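Local coordinates for ABC transporter, substrate binding protein (Aeropyrum pernix, PDB 3EAF) that probably captures a solute outside the cell in a cleft between two lobes and hands it to the membrane components of an ABC transporter, at residues Tyr57-Thr62 with Val152-Ser157; Thr85-Lys90 with Ile100-Ala105; Pro122-Gln127 with Thr230-Phe235; Gly8-Glu13 with Arg69-Arg74. All coordinates share one frame; numbering follows the deposited sequence.

Contact 1 of 4, residues Tyr57-Thr62 with Val152-Ser157; sequences YAYNPT and VAYSRS
Tyr59 and Tyr154 reach each other at about a right angle, the hydroxyl end of the first running up against the root of the second. Tyr59 OH lies 3.3 Å from Tyr154 CB, and it approaches the Tyr154 ring obliquely rather than stacking on it. Val152 flanks the same hydroxyl: its CG1, anti to the backbone N (chi1 177°), sits at the rim of the Tyr59 ring, near the ring plane, 4.0 Å from Tyr59 OH. A type I' beta turn from Tyr57 to Asn60 carries Tyr59 at its third position and sends the ring across from one lobe to the other. Val152 is the N-cap residue of helix 153-156, so the tyrosine arrives at the start of that helix. No direct hydrogen bond crosses. A water fills that role, 2.8 Å from Tyr59 OH and 3.0 Å from Tyr154 N, whose N-H it accepts. Tyr154 spends its own hydroxyl on Asn231, while Tyr59 OH also bonds a glycerol, probably from the crystallisation liquor. Small in area and joined through water, the contact is consistent with a meeting of lobes that can part again, as in other periplasmic binding proteins.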
loop_
_atom_site.group_PDB
_atom_site.type_symbol
_atom_site.label_atom_id
_atom_site.label_comp_id
_atom_site.label_asym_id
_atom_site.label_seq_id
_atom_site.Cartn_x
_atom_site.Cartn_y
_atom_site.Cartn_z
ATOM N N TYR A 57 9.137 14.135 3.320
ATOM C CA TYR A 57 9.008 14.963 2.117
ATOM C C TYR A 57 7.607 15.541 1.926
ATOM O O TYR A 57 7.366 16.298 0.971
ATOM C CB TYR A 57 9.484 14.200 0.873
ATOM C CG TYR A 57 8.463 13.292 0.210
ATOM C CD1 TYR A 57 8.003 13.561 -1.083
ATOM C CD2 TYR A 57 7.976 12.159 0.855
ATOM C CE1 TYR A 57 7.079 12.731 -1.711
ATOM C CE2 TYR A 57 7.046 11.318 0.241
ATOM C CZ TYR A 57 6.608 11.610 -1.047
ATOM O OH TYR A 57 5.700 10.784 -1.668
ATOM N N ALA A 58 6.694 15.178 2.835
ATOM C CA ALA A 58 5.322 15.705 2.860
ATOM C C ALA A 58 4.543 15.579 1.534
ATOM O O ALA A 58 3.723 16.441 1.199
ATOM C CB ALA A 58 5.320 17.174 3.369
ATOM N N TYR A 59 4.813 14.502 0.792
ATOM C CA TYR A 59 4.154 14.196 -0.495
ATOM C C TYR A 59 4.495 15.196 -1.605
ATOM O O TYR A 59 3.892 15.175 -2.676
ATOM C CB TYR A 59 2.633 14.081 -0.323
ATOM C CG TYR A 59 1.971 13.041 -1.198
ATOM C CD1 TYR A 59 2.259 11.688 -1.045
ATOM C CD2 TYR A 59 1.034 13.411 -2.169
ATOM C CE1 TYR A 59 1.635 10.720 -1.840
ATOM C CE2 TYR A 59 0.414 12.457 -2.966
ATOM C CZ TYR A 59 0.719 11.118 -2.797
ATOM O OH TYR A 59 0.095 10.182 -3.586
ATOM N N ASN A 60 5.458 16.071 -1.330
ATOM C CA ASN A 60 5.906 17.104 -2.267
ATOM C C ASN A 60 6.886 16.504 -3.291
ATOM O O ASN A 60 7.962 16.027 -2.914
ATOM C CB ASN A 60 6.560 18.247 -1.471
ATOM C CG ASN A 60 6.992 19.418 -2.342
ATOM O OD1 ASN A 60 7.461 19.241 -3.471
ATOM N ND2 ASN A 60 6.867 20.626 -1.798
ATOM N N PRO A 61 6.508 16.510 -4.585
ATOM C CA PRO A 61 7.315 15.888 -5.646
ATOM C C PRO A 61 8.669 16.549 -5.914
ATOM O O PRO A 61 9.599 15.872 -6.363
ATOM C CB PRO A 61 6.420 15.993 -6.887
ATOM C CG PRO A 61 5.450 17.059 -6.583
ATOM C CD PRO A 61 5.257 17.089 -5.108
ATOM N N THR A 62 8.775 17.853 -5.658
ATOM C CA THR A 62 10.046 18.566 -5.781
ATOM C C THR A 62 10.996 18.075 -4.695
ATOM O O THR A 62 12.142 17.697 -4.981
ATOM C CB THR A 62 9.849 20.099 -5.669
ATOM O OG1 THR A 62 8.937 20.527 -6.690
ATOM C CG2 THR A 62 11.195 20.852 -5.844
ATOM N N VAL A 152 -4.238 13.548 -8.983
ATOM C CA VAL A 152 -3.246 12.830 -8.198
ATOM C C VAL A 152 -2.973 11.461 -8.821
ATOM O O VAL A 152 -3.897 10.664 -9.007
ATOM C CB VAL A 152 -3.710 12.714 -6.727
ATOM C CG1 VAL A 152 -2.722 11.902 -5.899
ATOM C CG2 VAL A 152 -3.880 14.114 -6.123
ATOM N N ALA A 153 -1.706 11.202 -9.154
ATOM C CA ALA A 153 -1.309 9.939 -9.802
ATOM C C ALA A 153 -1.765 8.690 -9.019
ATOM O O ALA A 153 -2.215 7.700 -9.612
ATOM C CB ALA A 153 0.206 9.909 -10.045
ATOM N N TYR A 154 -1.638 8.748 -7.694
ATOM C CA TYR A 154 -2.125 7.691 -6.794
ATOM C C TYR A 154 -3.629 7.437 -6.937
ATOM O O TYR A 154 -4.066 6.290 -7.111
ATOM C CB TYR A 154 -1.770 8.050 -5.341
ATOM C CG TYR A 154 -2.713 7.514 -4.276
ATOM C CD1 TYR A 154 -2.943 6.133 -4.134
ATOM C CD2 TYR A 154 -3.361 8.383 -3.400
ATOM C CE1 TYR A 154 -3.807 5.638 -3.160
ATOM C CE2 TYR A 154 -4.228 7.894 -2.410
ATOM C CZ TYR A 154 -4.440 6.525 -2.302
ATOM O OH TYR A 154 -5.286 6.037 -1.342
ATOM N N SER A 155 -4.407 8.514 -6.857
ATOM C CA SER A 155 -5.870 8.433 -6.921
ATOM C C SER A 155 -6.368 7.901 -8.263
ATOM O O SER A 155 -7.415 7.256 -8.327
ATOM C CB SER A 155 -6.481 9.807 -6.651
ATOM O OG SER A 155 -6.039 10.312 -5.411
ATOM N N ARG A 156 -5.605 8.178 -9.318
ATOM C CA ARG A 156 -5.934 7.769 -10.686
ATOM C C ARG A 156 -5.525 6.334 -11.018
ATOM O O ARG A 156 -6.050 5.743 -11.959
ATOM C CB ARG A 156 -5.202 8.667 -11.690
ATOM C CG ARG A 156 -5.697 10.087 -11.843
ATOM C CD ARG A 156 -5.121 10.698 -13.140
ATOM N NE ARG A 156 -3.655 10.785 -13.138
ATOM C CZ ARG A 156 -2.961 11.888 -12.844
ATOM N NH1 ARG A 156 -3.589 13.016 -12.523
ATOM N NH2 ARG A 156 -1.631 11.874 -12.886
ATOM N N SER A 157 -4.582 5.787 -10.255
ATOM C CA SER A 157 -3.775 4.643 -10.717
ATOM C C SER A 157 -4.555 3.429 -11.254
ATOM O O SER A 157 -4.258 2.963 -12.362
ATOM C CB SER A 157 -2.738 4.220 -9.659
ATOM O OG SER A 157 -1.893 3.192 -10.158
HETATM O O HOH W 1 0.562 10.344 -6.334
#

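Contact 2 of 4, residues Thr85-Lys90 with Ile100-Ala105; sequences TADTEK and ITYISA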
loop_
_atom_site.group_PDB
_atom_site.type_symbol
_atom_site.label_atom_id
_atom_site.label_comp_id
_atom_site.label_asym_id
_atom_site.label_seq_id
_atom_site.Cartn_x
_atom_site.Cartn_y
_atom_site.Cartn_z
ATOM N N THR A 85 3.011 7.446 -5.089
ATOM C CA THR A 85 2.937 6.946 -6.475
ATOM C C THR A 85 3.612 7.879 -7.483
ATOM O O THR A 85 4.430 7.425 -8.294
ATOM C CB THR A 85 1.476 6.647 -6.912
ATOM O OG1 THR A 85 1.016 5.474 -6.242
ATOM C CG2 THR A 85 1.379 6.413 -8.430
ATOM N N ALA A 86 3.270 9.168 -7.432
ATOM C CA ALA A 86 3.829 10.154 -8.363
ATOM C C ALA A 86 5.356 10.160 -8.334
ATOM O O ALA A 86 5.995 9.973 -9.370
ATOM C CB ALA A 86 3.272 11.569 -8.089
ATOM N N ASP A 87 5.940 10.358 -7.153
ATOM C CA ASP A 87 7.402 10.397 -7.052
ATOM C C ASP A 87 8.097 9.058 -7.339
ATOM O O ASP A 87 9.133 9.037 -8.009
ATOM C CB ASP A 87 7.899 11.040 -5.746
ATOM C CG ASP A 87 7.237 10.473 -4.505
ATOM O OD1 ASP A 87 6.074 10.836 -4.210
ATOM O OD2 ASP A 87 7.904 9.706 -3.789
ATOM N N THR A 88 7.525 7.953 -6.851
ATOM C CA THR A 88 8.093 6.623 -7.100
ATOM C C THR A 88 8.128 6.321 -8.597
ATOM O O THR A 88 9.126 5.783 -9.096
ATOM C CB THR A 88 7.357 5.491 -6.324
ATOM O OG1 THR A 88 7.179 5.863 -4.953
ATOM C CG2 THR A 88 8.151 4.190 -6.383
ATOM N N GLU A 89 7.041 6.665 -9.301
ATOM C CA GLU A 89 6.953 6.524 -10.764
ATOM C C GLU A 89 7.960 7.401 -11.501
ATOM O O GLU A 89 8.657 6.935 -12.415
ATOM C CB GLU A 89 5.530 6.822 -11.268
ATOM C CG GLU A 89 4.563 5.635 -11.171
ATOM C CD GLU A 89 3.170 5.931 -11.715
ATOM O OE1 GLU A 89 2.991 6.992 -12.352
ATOM O OE2 GLU A 89 2.256 5.099 -11.501
ATOM N N LYS A 90 8.023 8.670 -11.101
ATOM C CA LYS A 90 8.950 9.637 -11.681
ATOM C C LYS A 90 10.400 9.167 -11.559
ATOM O O LYS A 90 11.186 9.313 -12.502
ATOM C CB LYS A 90 8.765 11.010 -11.017
ATOM C CG LYS A 90 9.753 12.109 -11.454
ATOM C CD LYS A 90 9.397 12.704 -12.816
ATOM C CE LYS A 90 10.203 13.989 -13.102
ATOM N NZ LYS A 90 9.582 15.224 -12.498
ATOM N N ILE A 100 19.527 1.303 -7.484
ATOM C CA ILE A 100 19.058 1.415 -6.100
ATOM C C ILE A 100 17.735 0.660 -5.958
ATOM O O ILE A 100 16.751 0.988 -6.641
ATOM C CB ILE A 100 18.885 2.908 -5.683
ATOM C CG1 ILE A 100 20.237 3.640 -5.732
ATOM C CG2 ILE A 100 18.232 3.029 -4.292
ATOM C CD1 ILE A 100 20.171 5.147 -5.424
ATOM N N THR A 101 17.717 -0.365 -5.104
ATOM C CA THR A 101 16.493 -1.139 -4.839
ATOM C C THR A 101 15.460 -0.242 -4.145
ATOM O O THR A 101 15.750 0.379 -3.119
ATOM C CB THR A 101 16.777 -2.413 -3.997
ATOM O OG1 THR A 101 17.434 -3.390 -4.810
ATOM C CG2 THR A 101 15.479 -3.026 -3.462
ATOM N N TYR A 102 14.259 -0.177 -4.716
ATOM C CA TYR A 102 13.253 0.780 -4.263
ATOM C C TYR A 102 11.983 0.045 -3.861
ATOM O O TYR A 102 11.294 -0.531 -4.711
ATOM C CB TYR A 102 12.959 1.792 -5.381
ATOM C CG TYR A 102 12.520 3.159 -4.897
ATOM C CD1 TYR A 102 13.415 4.221 -4.876
ATOM C CD2 TYR A 102 11.215 3.388 -4.471
ATOM C CE1 TYR A 102 13.031 5.479 -4.435
ATOM C CE2 TYR A 102 10.816 4.654 -4.022
ATOM C CZ TYR A 102 11.734 5.689 -4.013
ATOM O OH TYR A 102 11.367 6.939 -3.578
ATOM N N ILE A 103 11.693 0.054 -2.561
ATOM C CA ILE A 103 10.517 -0.608 -2.015
ATOM C C ILE A 103 9.546 0.447 -1.503
ATOM O O ILE A 103 9.846 1.182 -0.549
ATOM C CB ILE A 103 10.875 -1.610 -0.886
ATOM C CG1 ILE A 103 11.899 -2.639 -1.390
ATOM C CG2 ILE A 103 9.599 -2.300 -0.369
ATOM C CD1 ILE A 103 12.572 -3.482 -0.301
ATOM N N SER A 104 8.374 0.510 -2.130
ATOM C CA SER A 104 7.479 1.641 -1.945
ATOM C C SER A 104 6.164 1.293 -1.282
ATOM O O SER A 104 5.650 0.180 -1.417
ATOM C CB SER A 104 7.213 2.325 -3.290
ATOM O OG SER A 104 6.696 1.406 -4.242
ATOM N N ALA A 105 5.633 2.268 -0.557
ATOM C CA ALA A 105 4.250 2.259 -0.128
ATOM C C ALA A 105 3.298 2.347 -1.323
ATOM O O ALA A 105 2.192 1.815 -1.271
ATOM C CB ALA A 105 3.998 3.388 0.820
HETATM O O HOH W 2 8.828 7.374 -3.130
#
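The Tyr102 ring meets Thr88 obliquely, through the methyl CG2, which comes to 3.6 Å from Tyr102 CE2, while a water lies in the ring plane at the hydroxyl edge. This is the return half of a beta-alpha-beta unit: strand 79-82 leads into helix 85-98, which runs back over the beta sheet to strand 101-104. The short axes are close to antiparallel, at 163°, and approach to 10.3 Å. Tyr102 and Ser104 alternate with Ile103 along the strand, so both point toward the helix and Ile103 away from it.

Thr88 fits into the angle between those two residues. Its CG2 is anti to the backbone N (chi1 of OG1 -48°), which carries the methyl onto Tyr102 and to 3.7 Å from Ser104 CB. The hydroxyl then stays beside the helix backbone and bonds Gly84 O. An alanine here would take away both branches, and the likely result is a gap beside Tyr102 and a bridging water short of one acceptor. Asp87 contributes from the neighbouring helix position, with one carboxylate oxygen given to Tyr57 and the other to the water. Ser104 OG is held by Ser106 O. The water ties the two elements together: it donates to Asp87 OD2 at 2.6 Å and to Thr88 OG1 at 2.9 Å, and it lies 2.6 Å from Tyr102 OH.

Contact 3 of 4, residues Pro122-Gln127 with Thr230-Phe235; sequences PDYSTQ and TNVWGF
On what is probably the wall of the cleft between the two lobes, Tyr124 and Trp233 meet rim to rim, neither ring over the face of the other. Their planes stand at 75°, and the centroid of the Tyr124 ring is 5.9 Å from that of the five-membered ring of Trp233. Trp233 NE1 lies 2.9 Å from Tyr124 OH, but the N-H is aimed well off the oxygen (119°) and the bond is weak. Trp233 CD1 packs along the same rim, 3.8 Å from Tyr124 CE2. Tyr124 CG is anti to its carbonyl carbon (chi1 -79°), which carries the ring off the first turn of the helix toward the indole. A phenylalanine in place of Tyr124 would keep the ring but would probably leave the indole N-H without this acceptor. Val232 CG1 sits at the edge of the Tyr124 ring, 4.2 Å from Tyr124 CE2, and Val232 also packs on the end of the Gln127 side chain.

Both backbones are fixed locally. Asp123 caps helix 124-139 through OD1, which takes Thr126 N at 3.0 Å, while its OD2 receives Thr126 OG1. Across the contact an Asx turn shapes the loop: Trp233 N donates to Asn231 OD1 at 3.2 Å, coming from above the plane of the side-chain amide. The same oxygen also serves Tyr154 OH.

Around this pair, Trp83 meets Trp233 edge-to-face. Helix 288-304 backs the loop with Arg289 and Gln292, strand 352-357 lies against Gln127 through Val352, and helix 377-382 covers Asp123 and Thr126 at the start of helix 124-139.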
loop_
_atom_site.group_PDB
_atom_site.type_symbol
_atom_site.label_atom_id
_atom_site.label_comp_id
_atom_site.label_asym_id
_atom_site.label_seq_id
_atom_site.Cartn_x
_atom_site.Cartn_y
_atom_site.Cartn_z
ATOM N N PRO A 122 -0.094 -6.975 -4.080
ATOM C CA PRO A 122 -0.498 -6.836 -5.482
ATOM C C PRO A 122 -0.523 -5.358 -5.858
ATOM O O PRO A 122 -0.643 -4.507 -4.985
ATOM C CB PRO A 122 -1.923 -7.406 -5.509
ATOM C CG PRO A 122 -2.076 -8.191 -4.230
ATOM C CD PRO A 122 -1.184 -7.500 -3.238
ATOM N N ASP A 123 -0.422 -5.056 -7.145
ATOM C CA ASP A 123 -0.550 -3.678 -7.592
ATOM C C ASP A 123 -1.957 -3.168 -7.278
ATOM O O ASP A 123 -2.871 -3.966 -7.069
ATOM C CB ASP A 123 -0.307 -3.602 -9.088
ATOM C CG ASP A 123 -1.347 -4.365 -9.862
ATOM O OD1 ASP A 123 -2.296 -3.731 -10.360
ATOM O OD2 ASP A 123 -1.235 -5.601 -9.922
ATOM N N TYR A 124 -2.123 -1.845 -7.271
ATOM C CA TYR A 124 -3.406 -1.187 -6.988
ATOM C C TYR A 124 -4.593 -1.665 -7.827
ATOM O O TYR A 124 -5.727 -1.690 -7.352
ATOM C CB TYR A 124 -3.273 0.320 -7.198
ATOM C CG TYR A 124 -2.612 1.093 -6.078
ATOM C CD1 TYR A 124 -1.730 2.128 -6.368
ATOM C CD2 TYR A 124 -2.888 0.810 -4.733
ATOM C CE1 TYR A 124 -1.125 2.871 -5.355
ATOM C CE2 TYR A 124 -2.282 1.550 -3.704
ATOM C CZ TYR A 124 -1.402 2.576 -4.030
ATOM O OH TYR A 124 -0.793 3.313 -3.040
ATOM N N SER A 125 -4.333 -2.006 -9.084
ATOM C CA SER A 125 -5.398 -2.398 -10.010
ATOM C C SER A 125 -5.930 -3.800 -9.689
ATOM O O SER A 125 -7.142 -3.992 -9.565
ATOM C CB SER A 125 -4.907 -2.292 -11.458
ATOM O OG SER A 125 -4.341 -1.013 -11.711
ATOM N N THR A 126 -5.016 -4.762 -9.537
ATOM C CA THR A 126 -5.339 -6.121 -9.088
ATOM C C THR A 126 -6.041 -6.118 -7.736
ATOM O O THR A 126 -6.998 -6.869 -7.533
ATOM C CB THR A 126 -4.070 -6.987 -8.981
ATOM O OG1 THR A 126 -3.376 -6.966 -10.236
ATOM C CG2 THR A 126 -4.416 -8.426 -8.605
ATOM N N GLN A 127 -5.561 -5.277 -6.815
ATOM C CA GLN A 127 -6.228 -5.068 -5.527
ATOM C C GLN A 127 -7.667 -4.576 -5.723
ATOM O O GLN A 127 -8.607 -5.145 -5.155
ATOM C CB GLN A 127 -5.440 -4.073 -4.654
ATOM C CG GLN A 127 -4.149 -4.645 -4.056
ATOM C CD GLN A 127 -3.506 -3.733 -3.017
ATOM O OE1 GLN A 127 -2.297 -3.456 -3.068
ATOM N NE2 GLN A 127 -4.301 -3.281 -2.062
ATOM N N THR A 230 -13.107 0.897 -0.425
ATOM C CA THR A 230 -11.920 1.748 -0.541
ATOM C C THR A 230 -10.678 0.943 -0.841
ATOM O O THR A 230 -10.557 -0.226 -0.454
ATOM C CB THR A 230 -11.631 2.600 0.732
ATOM O OG1 THR A 230 -10.978 1.795 1.724
ATOM C CG2 THR A 230 -12.903 3.220 1.305
ATOM N N ASN A 231 -9.740 1.594 -1.514
ATOM C CA ASN A 231 -8.390 1.091 -1.621
ATOM C C ASN A 231 -7.763 0.949 -0.236
ATOM O O ASN A 231 -8.300 1.470 0.744
ATOM C CB ASN A 231 -7.556 2.006 -2.507
ATOM C CG ASN A 231 -7.207 3.310 -1.836
ATOM O OD1 ASN A 231 -6.074 3.497 -1.429
ATOM N ND2 ASN A 231 -8.179 4.230 -1.733
ATOM N N VAL A 232 -6.634 0.246 -0.177
ATOM C CA VAL A 232 -5.936 -0.064 1.083
ATOM C C VAL A 232 -5.640 1.153 1.988
ATOM O O VAL A 232 -5.744 1.053 3.214
ATOM C CB VAL A 232 -4.648 -0.933 0.838
ATOM C CG1 VAL A 232 -3.662 -0.232 -0.114
ATOM C CG2 VAL A 232 -3.971 -1.313 2.166
ATOM N N TRP A 233 -5.289 2.291 1.382
ATOM C CA TRP A 233 -4.949 3.500 2.143
ATOM C C TRP A 233 -6.174 4.303 2.596
ATOM O O TRP A 233 -6.027 5.340 3.241
ATOM C CB TRP A 233 -3.976 4.397 1.357
ATOM C CG TRP A 233 -2.683 3.722 0.972
ATOM C CD1 TRP A 233 -2.322 3.298 -0.274
ATOM C CD2 TRP A 233 -1.586 3.384 1.838
ATOM N NE1 TRP A 233 -1.072 2.726 -0.244
ATOM C CE2 TRP A 233 -0.597 2.767 1.040
ATOM C CE3 TRP A 233 -1.335 3.560 3.207
ATOM C CZ2 TRP A 233 0.617 2.310 1.567
ATOM C CZ3 TRP A 233 -0.125 3.110 3.728
ATOM C CH2 TRP A 233 0.834 2.493 2.908
ATOM N N GLY A 234 -7.376 3.817 2.274
ATOM C CA GLY A 234 -8.616 4.567 2.533
ATOM C C GLY A 234 -9.443 4.066 3.702
ATOM O O GLY A 234 -10.493 4.635 4.022
ATOM N N PHE A 235 -8.950 3.008 4.350
ATOM C CA PHE A 235 -9.704 2.266 5.355
ATOM C C PHE A 235 -8.731 1.597 6.317
ATOM O O PHE A 235 -7.761 0.967 5.881
ATOM C CB PHE A 235 -10.549 1.197 4.665
ATOM C CG PHE A 235 -11.584 0.537 5.556
ATOM C CD1 PHE A 235 -12.887 1.018 5.596
ATOM C CD2 PHE A 235 -11.262 -0.599 6.313
ATOM C CE1 PHE A 235 -13.854 0.401 6.394
ATOM C CE2 PHE A 235 -12.220 -1.220 7.117
ATOM C CZ PHE A 235 -13.521 -0.715 7.152
#

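Contact 4 of 4, residues Gly8-Glu13 with Arg69-Arg74; sequences GLLVDE and REFRDR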
loop_
_atom_site.group_PDB
_atom_site.type_symbol
_atom_site.label_atom_id
_atom_site.label_comp_id
_atom_site.label_asym_id
_atom_site.label_seq_id
_atom_site.Cartn_x
_atom_site.Cartn_y
_atom_site.Cartn_z
ATOM N N GLY A 8 17.793 4.803 2.412
ATOM C CA GLY A 8 16.903 5.948 2.518
ATOM C C GLY A 8 15.519 5.551 2.991
ATOM O O GLY A 8 15.016 4.478 2.656
ATOM N N LEU A 9 14.912 6.417 3.794
ATOM C CA LEU A 9 13.530 6.243 4.216
ATOM C C LEU A 9 12.766 7.520 3.883
ATOM O O LEU A 9 12.881 8.523 4.588
ATOM C CB LEU A 9 13.445 5.915 5.717
ATOM C CG LEU A 9 12.055 5.836 6.359
ATOM C CD1 LEU A 9 11.171 4.806 5.670
ATOM C CD2 LEU A 9 12.165 5.540 7.848
ATOM N N LEU A 10 11.993 7.464 2.803
ATOM C CA LEU A 10 11.208 8.601 2.345
ATOM C C LEU A 10 9.765 8.457 2.833
ATOM O O LEU A 10 9.078 7.497 2.487
ATOM C CB LEU A 10 11.263 8.686 0.814
ATOM C CG LEU A 10 10.796 9.974 0.136
ATOM C CD1 LEU A 10 11.866 11.061 0.212
ATOM C CD2 LEU A 10 10.429 9.678 -1.313
ATOM N N VAL A 11 9.324 9.402 3.656
ATOM C CA VAL A 11 8.010 9.312 4.299
ATOM C C VAL A 11 7.199 10.599 4.184
ATOM O O VAL A 11 7.747 11.677 3.948
ATOM C CB VAL A 11 8.118 8.889 5.795
ATOM C CG1 VAL A 11 8.659 7.464 5.918
ATOM C CG2 VAL A 11 8.974 9.872 6.612
ATOM N N ASP A 12 5.883 10.473 4.340
ATOM C CA ASP A 12 5.026 11.641 4.483
ATOM C C ASP A 12 4.485 11.692 5.908
ATOM O O ASP A 12 3.527 10.997 6.244
ATOM C CB ASP A 12 3.882 11.616 3.462
ATOM C CG ASP A 12 2.986 12.840 3.560
ATOM O OD1 ASP A 12 3.294 13.743 4.370
ATOM O OD2 ASP A 12 1.976 12.902 2.825
ATOM N N GLU A 13 5.105 12.523 6.740
ATOM C CA GLU A 13 4.695 12.668 8.133
ATOM C C GLU A 13 3.858 13.917 8.406
ATOM O O GLU A 13 3.219 14.021 9.455
ATOM C CB GLU A 13 5.923 12.665 9.042
ATOM C CG GLU A 13 6.623 11.318 9.126
ATOM C CD GLU A 13 7.809 11.334 10.067
ATOM O OE1 GLU A 13 8.435 12.407 10.222
ATOM O OE2 GLU A 13 8.120 10.271 10.654
ATOM N N ARG A 69 18.337 12.667 -4.610
ATOM C CA ARG A 69 19.696 13.065 -4.949
ATOM C C ARG A 69 20.601 13.053 -3.709
ATOM O O ARG A 69 21.724 12.581 -3.784
ATOM C CB ARG A 69 19.723 14.411 -5.688
ATOM C CG ARG A 69 19.115 14.339 -7.103
ATOM C CD ARG A 69 19.353 15.606 -7.934
ATOM N NE ARG A 69 18.763 16.802 -7.325
ATOM C CZ ARG A 69 17.523 17.236 -7.548
ATOM N NH1 ARG A 69 16.706 16.579 -8.372
ATOM N NH2 ARG A 69 17.093 18.334 -6.941
ATOM N N GLU A 70 20.082 13.522 -2.572
ATOM C CA GLU A 70 20.788 13.447 -1.289
ATOM C C GLU A 70 21.099 12.003 -0.875
ATOM O O GLU A 70 22.235 11.692 -0.512
ATOM C CB GLU A 70 19.998 14.152 -0.175
ATOM C CG GLU A 70 20.691 14.094 1.194
ATOM C CD GLU A 70 19.954 14.844 2.301
ATOM O OE1 GLU A 70 18.705 14.884 2.298
ATOM O OE2 GLU A 70 20.635 15.380 3.202
ATOM N N PHE A 71 20.090 11.131 -0.915
ATOM C CA PHE A 71 20.290 9.708 -0.617
ATOM C C PHE A 71 21.421 9.124 -1.471
ATOM O O PHE A 71 22.317 8.462 -0.947
ATOM C CB PHE A 71 19.007 8.892 -0.861
ATOM C CG PHE A 71 17.919 9.100 0.166
ATOM C CD1 PHE A 71 18.209 9.515 1.462
ATOM C CD2 PHE A 71 16.590 8.828 -0.165
ATOM C CE1 PHE A 71 17.186 9.682 2.402
ATOM C CE2 PHE A 71 15.565 8.995 0.761
ATOM C CZ PHE A 71 15.862 9.424 2.049
ATOM N N ARG A 72 21.371 9.372 -2.780
ATOM C CA ARG A 72 22.341 8.803 -3.722
ATOM C C ARG A 72 23.727 9.448 -3.616
ATOM O O ARG A 72 24.739 8.749 -3.506
ATOM C CB ARG A 72 21.834 8.926 -5.165
ATOM C CG ARG A 72 22.790 8.353 -6.215
ATOM C CD ARG A 72 22.394 8.767 -7.626
ATOM N NE ARG A 72 22.530 10.205 -7.836
ATOM C CZ ARG A 72 21.846 10.915 -8.730
ATOM N NH1 ARG A 72 20.950 10.337 -9.524
ATOM N NH2 ARG A 72 22.054 12.215 -8.823
ATOM N N ASP A 73 23.762 10.780 -3.664
ATOM C CA ASP A 73 25.021 11.511 -3.824
ATOM C C ASP A 73 25.763 11.727 -2.515
ATOM O O ASP A 73 26.985 11.577 -2.464
ATOM C CB ASP A 73 24.795 12.844 -4.551
ATOM C CG ASP A 73 24.414 12.658 -6.012
ATOM O OD1 ASP A 73 24.808 11.638 -6.620
ATOM O OD2 ASP A 73 23.724 13.540 -6.559
ATOM N N ARG A 74 25.022 12.066 -1.462
ATOM C CA ARG A 74 25.602 12.235 -0.138
ATOM C C ARG A 74 25.817 10.892 0.572
ATOM O O ARG A 74 26.903 10.632 1.079
ATOM C CB ARG A 74 24.744 13.176 0.718
ATOM C CG ARG A 74 25.254 13.356 2.124
ATOM C CD ARG A 74 24.455 14.381 2.891
ATOM N NE ARG A 74 24.839 14.404 4.303
ATOM C CZ ARG A 74 24.260 15.169 5.225
ATOM N NH1 ARG A 74 23.263 15.977 4.893
ATOM N NH2 ARG A 74 24.675 15.126 6.480
#
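Phe71 lays its ring flat over Gly8, the two residues that give up most surface here. Gly8 CA stands 3.6 Å from the ring centroid and 9° off the ring normal, a CH-pi contact aimed almost straight at the middle of the face. The geometry depends on the missing side chain, since a beta carbon on Gly8 would point at the helix and fall 2.6 Å from Phe71 CD2, a clash. With none there, the phenyl ring comes right down to the strand backbone, and Phe71 CZ also approaches Leu9 N at 3.6 Å, obliquely. Phe71 CG is anti to the carbonyl carbon (chi1 -73°), and this carries the ring out from the helix onto the strand.

Leu10 is the third partner. Two places along from Gly8 on the strand, it brings CD1 to 4.3 Å from Phe71 CE2, approaching the ring obliquely, while its other neighbours include Tyr57 and Asp87. No hydrogen bond crosses; the contact is the phenyl ring on backbone and leucine atoms. The charged residues of 69-74 look elsewhere: Arg72 grips Asp73 side-on with NE and NH2 and also pairs with Asp98, and Glu70 pairs with Arg55 and, through a weak hydrogen bond, with Arg74.

Strand 3-11 lies between strands 47-56 and 79-82 in the beta sheet of this lobe. Helix 61-74 connects those two flanking strands, so it passes over strand 3-11, nearly antiparallel to it. Phe71 thereby also touches Ile53 and Arg55 of strand 47-56, while on Leu9 the opposite layer is formed by helix 18-38.

In the fold
Contacts 2 and 4 pack helices onto the same beta sheet of one lobe, their centres 11 Å apart, and Leu10 links them by touching Asp87 and Tyr102. Contact 1 spans the two lobes: Tyr57 OH bonds Asp87 OD1 of contact 2 at 2.6 Å, and Tyr154 OH bonds Asn231 OD1 of contact 3 at 2.7 Å. Contact 3 belongs to the second lobe, its centre 25 Å from that of contact 4. Glycerol, probably from the crystallisation liquor, bonds Tyr59 and Thr85 and lies near Tyr124, consistent with a pocket where contacts 1, 2 and 3 converge. The magnesium site is separate; the side chain of its ligand Tyr341 is about 9 Å from that of Ser104.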